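Local coordinates for uncharacterized protein (Escherichia coli O157:H7, PDB 4ZV9) that is of uncharacterized function but belongs to the dienelactone hydrolase family of alpha/beta hydrolases, and so probably hydrolyses an ester-like substrate, at residues R29-K34 against D60-V65; P144-A149 against I165-L170; A160-I165 against A189-N194. All coordinates share one frame; numbering follows the deposited sequence.

Contact 1 of 3, residues R29-K34 against D60-V65; sequences RGYLVK and DVARRV
Helix-on-sheet packing of the alpha/beta-hydrolase fold sets strand 28-35 against helix 56-67; the axes of 29-34 and 60-65 approach to 7.6 Å and run 25° from parallel. Tyr31 and Val33, two apart on the strand, both point at the helix. The methyl of Ala62 meets both: CB lies 4.0 Å from Val33 CG2 and, at the edge of the Tyr31 ring, an equal distance from CD2. Val33 CG1, anti to the backbone N, lies against CA and CG of Arg63. Tyr31 CG is also anti to its N, which carries the ring past Ala62 so that OH arrives at Arg63. Arg63 NH1 donates to Tyr31 OH at 2.9 Å, a fairly straight bond (159° at the hydrogen) in the guanidinium plane, while ring and guanidinium stand 86° apart. The chain of Arg63 bends at chi3, so that NH2 makes a weak 3.0 Å salt-bridge bond to Asp60 OD1; NE donates to the carbonyl of Val5, so three nitrogens fix the group's rotation. Asp60 OD2 takes NE and NH2 of Arg64. Beside the contact, Tyr31 and Val33 also touch strand 12-21, while Val61, Arg64 and Val65 pack against Trp227 of helix 220-237.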
# COMPACT_ATOMS: atom_id res chain seq x y z
N ARG A 29 -11.39 5.26 -10.21
CA ARG A 29 -10.78 6.54 -9.85
C ARG A 29 -9.62 6.31 -8.89
O ARG A 29 -9.70 5.45 -8.00
CB ARG A 29 -11.84 7.39 -9.17
CG ARG A 29 -11.37 8.66 -8.46
CD ARG A 29 -12.59 9.39 -7.91
NE ARG A 29 -12.28 10.45 -6.96
CZ ARG A 29 -12.16 11.75 -7.27
NH1 ARG A 29 -12.27 12.16 -8.52
NH2 ARG A 29 -11.90 12.63 -6.32
N GLY A 30 -8.55 7.07 -9.07
CA GLY A 30 -7.39 7.00 -8.21
C GLY A 30 -6.71 8.36 -8.05
O GLY A 30 -6.85 9.23 -8.91
N TYR A 31 -6.01 8.53 -6.94
CA TYR A 31 -5.23 9.73 -6.66
C TYR A 31 -3.79 9.46 -7.08
O TYR A 31 -3.11 8.59 -6.51
CB TYR A 31 -5.33 10.02 -5.16
CG TYR A 31 -4.69 11.31 -4.68
CD1 TYR A 31 -5.13 12.55 -5.12
CD2 TYR A 31 -3.71 11.28 -3.69
CE1 TYR A 31 -4.59 13.72 -4.60
CE2 TYR A 31 -3.17 12.45 -3.17
CZ TYR A 31 -3.59 13.66 -3.64
OH TYR A 31 -3.03 14.81 -3.12
N LEU A 32 -3.35 10.14 -8.13
CA LEU A 32 -2.02 9.95 -8.68
C LEU A 32 -1.13 11.13 -8.27
O LEU A 32 -1.47 12.28 -8.56
CB LEU A 32 -2.10 9.90 -10.21
CG LEU A 32 -0.79 9.69 -11.00
CD1 LEU A 32 -0.31 8.27 -10.83
CD2 LEU A 32 -1.03 9.96 -12.48
N VAL A 33 0.02 10.85 -7.63
CA VAL A 33 0.94 11.91 -7.24
C VAL A 33 2.33 11.64 -7.79
O VAL A 33 2.87 10.55 -7.60
CB VAL A 33 1.05 12.07 -5.71
CG1 VAL A 33 1.70 13.40 -5.37
CG2 VAL A 33 -0.32 12.00 -5.05
N LYS A 34 2.92 12.64 -8.45
CA LYS A 34 4.26 12.53 -9.05
C LYS A 34 5.20 13.56 -8.45
O LYS A 34 4.75 14.62 -8.00
CB LYS A 34 4.20 12.87 -10.53
CG LYS A 34 3.25 12.06 -11.37
CD LYS A 34 3.10 12.66 -12.75
CE LYS A 34 2.16 11.82 -13.58
NZ LYS A 34 1.79 12.45 -14.87
N ASP A 60 -2.51 11.65 1.87
CA ASP A 60 -1.27 12.24 2.38
C ASP A 60 -0.11 11.25 2.19
O ASP A 60 0.98 11.64 1.79
CB ASP A 60 -1.40 12.62 3.84
CG ASP A 60 -0.27 13.50 4.30
OD1 ASP A 60 -0.08 14.60 3.72
OD2 ASP A 60 0.40 13.15 5.27
N VAL A 61 -0.34 9.97 2.47
CA VAL A 61 0.72 8.97 2.31
C VAL A 61 1.20 8.94 0.86
O VAL A 61 2.40 8.85 0.60
CB VAL A 61 0.28 7.58 2.81
CG1 VAL A 61 1.31 6.52 2.44
CG2 VAL A 61 0.08 7.62 4.31
N ALA A 62 0.26 9.04 -0.08
CA ALA A 62 0.61 9.07 -1.49
C ALA A 62 1.52 10.25 -1.78
O ALA A 62 2.52 10.11 -2.51
CB ALA A 62 -0.63 9.10 -2.36
N ARG A 63 1.23 11.40 -1.20
CA ARG A 63 2.08 12.57 -1.36
C ARG A 63 3.47 12.35 -0.72
O ARG A 63 4.47 12.78 -1.29
CB ARG A 63 1.42 13.82 -0.82
CG ARG A 63 0.18 14.25 -1.59
CD ARG A 63 -0.29 15.64 -1.18
NE ARG A 63 -0.75 15.72 0.20
CZ ARG A 63 -1.99 15.48 0.61
NH1 ARG A 63 -2.95 15.09 -0.23
NH2 ARG A 63 -2.28 15.61 1.90
N ARG A 64 3.53 11.65 0.41
CA ARG A 64 4.83 11.34 1.04
C ARG A 64 5.68 10.45 0.13
O ARG A 64 6.89 10.63 0.05
CB ARG A 64 4.66 10.63 2.38
CG ARG A 64 3.85 11.44 3.40
CD ARG A 64 3.66 10.65 4.68
NE ARG A 64 2.50 11.13 5.41
CZ ARG A 64 2.08 10.66 6.57
NH1 ARG A 64 2.77 9.71 7.20
NH2 ARG A 64 0.97 11.17 7.12
N VAL A 65 5.04 9.52 -0.56
CA VAL A 65 5.73 8.67 -1.51
C VAL A 65 6.31 9.50 -2.67
O VAL A 65 7.45 9.27 -3.10
CB VAL A 65 4.80 7.56 -2.05
CG1 VAL A 65 5.48 6.79 -3.18
CG2 VAL A 65 4.43 6.61 -0.92

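Contact 2 of 3, residues P144-A149 against I165-L170; sequences PELACA and IEAPLL
Leu169 illustrates how the segments 144-149 and 165-170 meet. Its CB leaves the backbone away from the partner segment, but CG lies anti to the carbonyl carbon (chi1 -77°), and the branch turns back. CD2 then settles 3.7 Å from Ala149 CB, with Ala149 O slightly farther off, whereas CD1 takes the other direction and packs on Leu191 CD2 of helix 184-193. The backbone beneath is held by two hydrogen bonds about a single bridge between Ala149 and Leu169. Ala149 N donates to Pro168 O (3.1 Å, 165° at the hydrogen), arriving in the carbonyl plane, and Leu170 N donates to Ala149 O at 3.0 Å, nearly along the C=O axis. Both bonds use the backbone of Ala149, one its N-H and one its carbonyl, and the partners are the residues flanking Leu169, which is the pattern of a parallel bridge. Leu169 CA also offers a CH...O contact to Ala149 O.

Before the bridge, small side chains of 165-170 lie against carbonyls and aliphatic groups of 144-149. Ala167 CB points into the partner segment and sits 3.3 Å from Leu146 O; CB and CD2 of Leu146, whose CG is anti to its N, close on the same methyl. Pro168 CD rests 3.3 Å from Ala147 O. At the exposed end Glu166 CB meets Pro144 O at 3.3 Å, CG approaches Pro144 CB, and the bend at chi2 carries the carboxylate away. Pro168 O also accepts from Trp233 NE1, which ties helix 220-237 to the bridge. Strand 148-151 borders one sheet and strand 169-174 belongs to a two-stranded parallel one, so this bridge continues the parallel strand order from one to the other, as expected of the central sheet of an alpha/beta hydrolase.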
# COMPACT_ATOMS: atom_id res chain seq x y z
N PRO A 144 4.88 -12.01 -10.08
CA PRO A 144 6.28 -12.35 -9.88
C PRO A 144 7.26 -11.22 -10.21
O PRO A 144 8.38 -11.21 -9.70
CB PRO A 144 6.50 -13.58 -10.79
CG PRO A 144 5.35 -13.59 -11.73
CD PRO A 144 4.21 -12.93 -11.02
N GLU A 145 6.84 -10.25 -11.02
CA GLU A 145 7.68 -9.10 -11.36
C GLU A 145 7.55 -7.88 -10.43
O GLU A 145 8.21 -6.88 -10.65
CB GLU A 145 7.33 -8.62 -12.78
CG GLU A 145 7.42 -9.71 -13.81
CD GLU A 145 6.96 -9.29 -15.19
OE1 GLU A 145 6.55 -8.11 -15.38
OE2 GLU A 145 7.00 -10.16 -16.07
N LEU A 146 6.67 -7.95 -9.45
CA LEU A 146 6.48 -6.87 -8.50
C LEU A 146 7.84 -6.56 -7.87
O LEU A 146 8.55 -7.47 -7.41
CB LEU A 146 5.48 -7.30 -7.43
CG LEU A 146 4.99 -6.27 -6.40
CD1 LEU A 146 4.12 -5.20 -7.07
CD2 LEU A 146 4.22 -6.97 -5.32
N ALA A 147 8.22 -5.29 -7.90
CA ALA A 147 9.55 -4.90 -7.42
C ALA A 147 9.76 -5.07 -5.91
O ALA A 147 10.85 -5.41 -5.47
CB ALA A 147 9.85 -3.47 -7.83
N CYS A 148 8.72 -4.82 -5.13
CA CYS A 148 8.77 -5.00 -3.68
C CYS A 148 7.36 -4.82 -3.11
O CYS A 148 6.47 -4.30 -3.77
CB CYS A 148 9.73 -4.00 -3.01
SG CYS A 148 9.29 -2.25 -3.26
N ALA A 149 7.16 -5.31 -1.89
CA ALA A 149 5.88 -5.18 -1.19
C ALA A 149 6.13 -4.85 0.27
O ALA A 149 7.00 -5.47 0.92
CB ALA A 149 5.07 -6.44 -1.32
N ILE A 165 5.87 -16.22 -4.34
CA ILE A 165 6.34 -14.85 -4.07
C ILE A 165 7.77 -14.59 -4.55
O ILE A 165 8.67 -15.38 -4.27
CB ILE A 165 6.25 -14.51 -2.56
CG1 ILE A 165 4.79 -14.53 -2.11
CG2 ILE A 165 6.86 -13.14 -2.29
CD1 ILE A 165 4.60 -14.43 -0.61
N GLU A 166 7.95 -13.50 -5.30
CA GLU A 166 9.28 -13.08 -5.76
C GLU A 166 9.67 -11.67 -5.26
O GLU A 166 10.85 -11.38 -5.11
CB GLU A 166 9.41 -13.15 -7.28
CG GLU A 166 9.15 -14.53 -7.88
CD GLU A 166 10.02 -15.64 -7.31
OE1 GLU A 166 11.20 -15.39 -6.98
OE2 GLU A 166 9.52 -16.77 -7.18
N ALA A 167 8.67 -10.83 -5.00
CA ALA A 167 8.94 -9.49 -4.51
C ALA A 167 9.52 -9.53 -3.09
O ALA A 167 8.95 -10.18 -2.21
CB ALA A 167 7.65 -8.67 -4.49
N PRO A 168 10.64 -8.82 -2.87
CA PRO A 168 11.18 -8.67 -1.52
C PRO A 168 10.16 -8.01 -0.60
O PRO A 168 9.59 -6.98 -0.96
CB PRO A 168 12.38 -7.74 -1.73
CG PRO A 168 12.81 -8.01 -3.13
CD PRO A 168 11.54 -8.26 -3.90
N LEU A 169 9.94 -8.63 0.55
CA LEU A 169 8.90 -8.20 1.50
C LEU A 169 9.45 -7.50 2.72
O LEU A 169 10.38 -8.01 3.37
CB LEU A 169 8.15 -9.43 2.01
CG LEU A 169 7.12 -10.07 1.09
CD1 LEU A 169 6.80 -11.46 1.62
CD2 LEU A 169 5.89 -9.20 1.05
N LEU A 170 8.88 -6.35 3.04
CA LEU A 170 9.21 -5.64 4.27
C LEU A 170 7.91 -5.61 5.05
O LEU A 170 6.97 -4.93 4.65
CB LEU A 170 9.72 -4.22 4.00
CG LEU A 170 9.91 -3.35 5.24
CD1 LEU A 170 10.95 -3.93 6.20
CD2 LEU A 170 10.31 -1.94 4.83

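Contact 3 of 3, residues A160-I165 against A189-N194; sequences ADVAKI and AALKAN
Segment 160-165 opens with a short turn in which Asp161 O accepts from Lys164 N, and the side chains of this pair form a weak salt bridge. Val162 carries the contact. Its CG1, anti to the backbone N, reaches between two helix residues, 3.8 Å from Ala190 CB and 3.7 Å from Leu191 CD2; CB and CG2 also lie against the Ala190 methyl. Ala163 CB sits 3.7 Å from Asn194 OD1, a van der Waals approach. A bond within the helix end holds the amide: ND2 of Asn194 donates to Ala190 O at 2.8 Å (157° at the hydrogen), on a lone pair in the carbonyl plane. Ala190 O also accepts from N of Asn194, the first residue after the helix to leave helical phi/psi, so one residue's two donors satisfy it. Beyond Lys164, Ile165 CD1 makes only a loose 4.5 Å approach to Leu191 CD2, and also packs on Ala140 and Val141 of helix 132-142. Lys196 NZ, donating to the carbonyls of Ala163 and Ile165, ties the turn to the chain following the helix. The turn, in the connection between strands 148-151 and 169-174, thus packs on the C-terminal end of helix 184-193 in this alpha/beta-hydrolase fold.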
# COMPACT_ATOMS: atom_id res chain seq x y z
N ALA A 160 0.12 -21.88 1.48
CA ALA A 160 0.34 -22.69 0.27
C ALA A 160 0.79 -21.89 -0.96
O ALA A 160 1.27 -22.48 -1.93
CB ALA A 160 -0.91 -23.49 -0.05
N ASP A 161 0.65 -20.57 -0.93
CA ASP A 161 1.04 -19.71 -2.06
C ASP A 161 2.39 -19.02 -1.90
O ASP A 161 2.84 -18.32 -2.82
CB ASP A 161 0.01 -18.61 -2.24
CG ASP A 161 -1.35 -19.14 -2.62
OD1 ASP A 161 -1.43 -20.02 -3.50
OD2 ASP A 161 -2.34 -18.63 -2.06
N VAL A 162 3.03 -19.20 -0.75
CA VAL A 162 4.27 -18.48 -0.45
C VAL A 162 5.39 -18.76 -1.46
O VAL A 162 6.14 -17.84 -1.81
CB VAL A 162 4.71 -18.73 1.01
CG1 VAL A 162 6.08 -18.16 1.29
CG2 VAL A 162 3.69 -18.11 1.95
N ALA A 163 5.47 -19.98 -1.98
CA ALA A 163 6.50 -20.33 -2.97
C ALA A 163 6.44 -19.45 -4.23
O ALA A 163 7.45 -19.22 -4.88
CB ALA A 163 6.42 -21.80 -3.35
N LYS A 164 5.25 -18.93 -4.55
CA LYS A 164 5.08 -18.08 -5.73
C LYS A 164 5.66 -16.67 -5.58
O LYS A 164 5.92 -15.99 -6.58
CB LYS A 164 3.59 -17.96 -6.07
CG LYS A 164 2.90 -19.24 -6.51
CD LYS A 164 1.42 -18.95 -6.77
CE LYS A 164 0.60 -20.11 -7.29
NZ LYS A 164 0.36 -21.16 -6.26
N ILE A 165 5.87 -16.22 -4.34
CA ILE A 165 6.34 -14.85 -4.07
C ILE A 165 7.77 -14.59 -4.55
O ILE A 165 8.67 -15.38 -4.27
CB ILE A 165 6.25 -14.51 -2.56
CG1 ILE A 165 4.79 -14.53 -2.11
CG2 ILE A 165 6.86 -13.14 -2.29
CD1 ILE A 165 4.60 -14.43 -0.61
N ALA A 189 7.68 -19.00 8.64
CA ALA A 189 8.24 -20.34 8.44
C ALA A 189 8.22 -20.71 6.96
O ALA A 189 9.18 -21.30 6.45
CB ALA A 189 7.49 -21.38 9.27
N ALA A 190 7.14 -20.34 6.26
CA ALA A 190 7.04 -20.63 4.82
C ALA A 190 8.02 -19.78 4.00
O ALA A 190 8.60 -20.25 3.02
CB ALA A 190 5.63 -20.43 4.33
N LEU A 191 8.20 -18.52 4.41
CA LEU A 191 9.15 -17.64 3.74
C LEU A 191 10.57 -18.22 3.85
O LEU A 191 11.29 -18.32 2.86
CB LEU A 191 9.10 -16.22 4.31
CG LEU A 191 7.84 -15.41 3.96
CD1 LEU A 191 7.76 -14.17 4.83
CD2 LEU A 191 7.79 -15.05 2.49
N LYS A 192 10.94 -18.64 5.06
CA LYS A 192 12.25 -19.22 5.30
C LYS A 192 12.42 -20.55 4.57
O LYS A 192 13.45 -20.79 3.95
CB LYS A 192 12.50 -19.43 6.79
CG LYS A 192 12.68 -18.17 7.59
CD LYS A 192 13.12 -18.50 9.00
CE LYS A 192 13.44 -17.24 9.78
NZ LYS A 192 14.15 -17.54 11.05
N ALA A 193 11.40 -21.41 4.65
CA ALA A 193 11.46 -22.71 3.98
C ALA A 193 11.62 -22.59 2.46
O ALA A 193 12.17 -23.47 1.82
CB ALA A 193 10.22 -23.54 4.31
N ASN A 194 11.15 -21.47 1.90
CA ASN A 194 11.25 -21.22 0.47
C ASN A 194 12.31 -20.18 0.09
O ASN A 194 12.32 -19.68 -1.04
CB ASN A 194 9.89 -20.82 -0.07
CG ASN A 194 8.92 -21.96 -0.08
OD1 ASN A 194 8.99 -22.83 -0.94
ND2 ASN A 194 8.01 -21.99 0.89

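Overall arrangement
Contacts 2 and 3 are neighbours, with centres about 12 Å apart; they touch, share Ile165, and their segments alternate along the chain. Contact 1 lies apart, about 21 Å from contact 2 and about 31 Å from contact 3 between centres, and on the other side of the chain's centre from contact 3. Contacts 1 and 2 reach the same sheet, one through a strand near its antiparallel end and the other at its last parallel strand. Their chemistry follows place: contact 1 is wholly buried and joined by a side-chain bond beside a charge network, contact 2 by backbone bonds with an exposed fringe, and peripheral contact 3 by van der Waals packing between its segments.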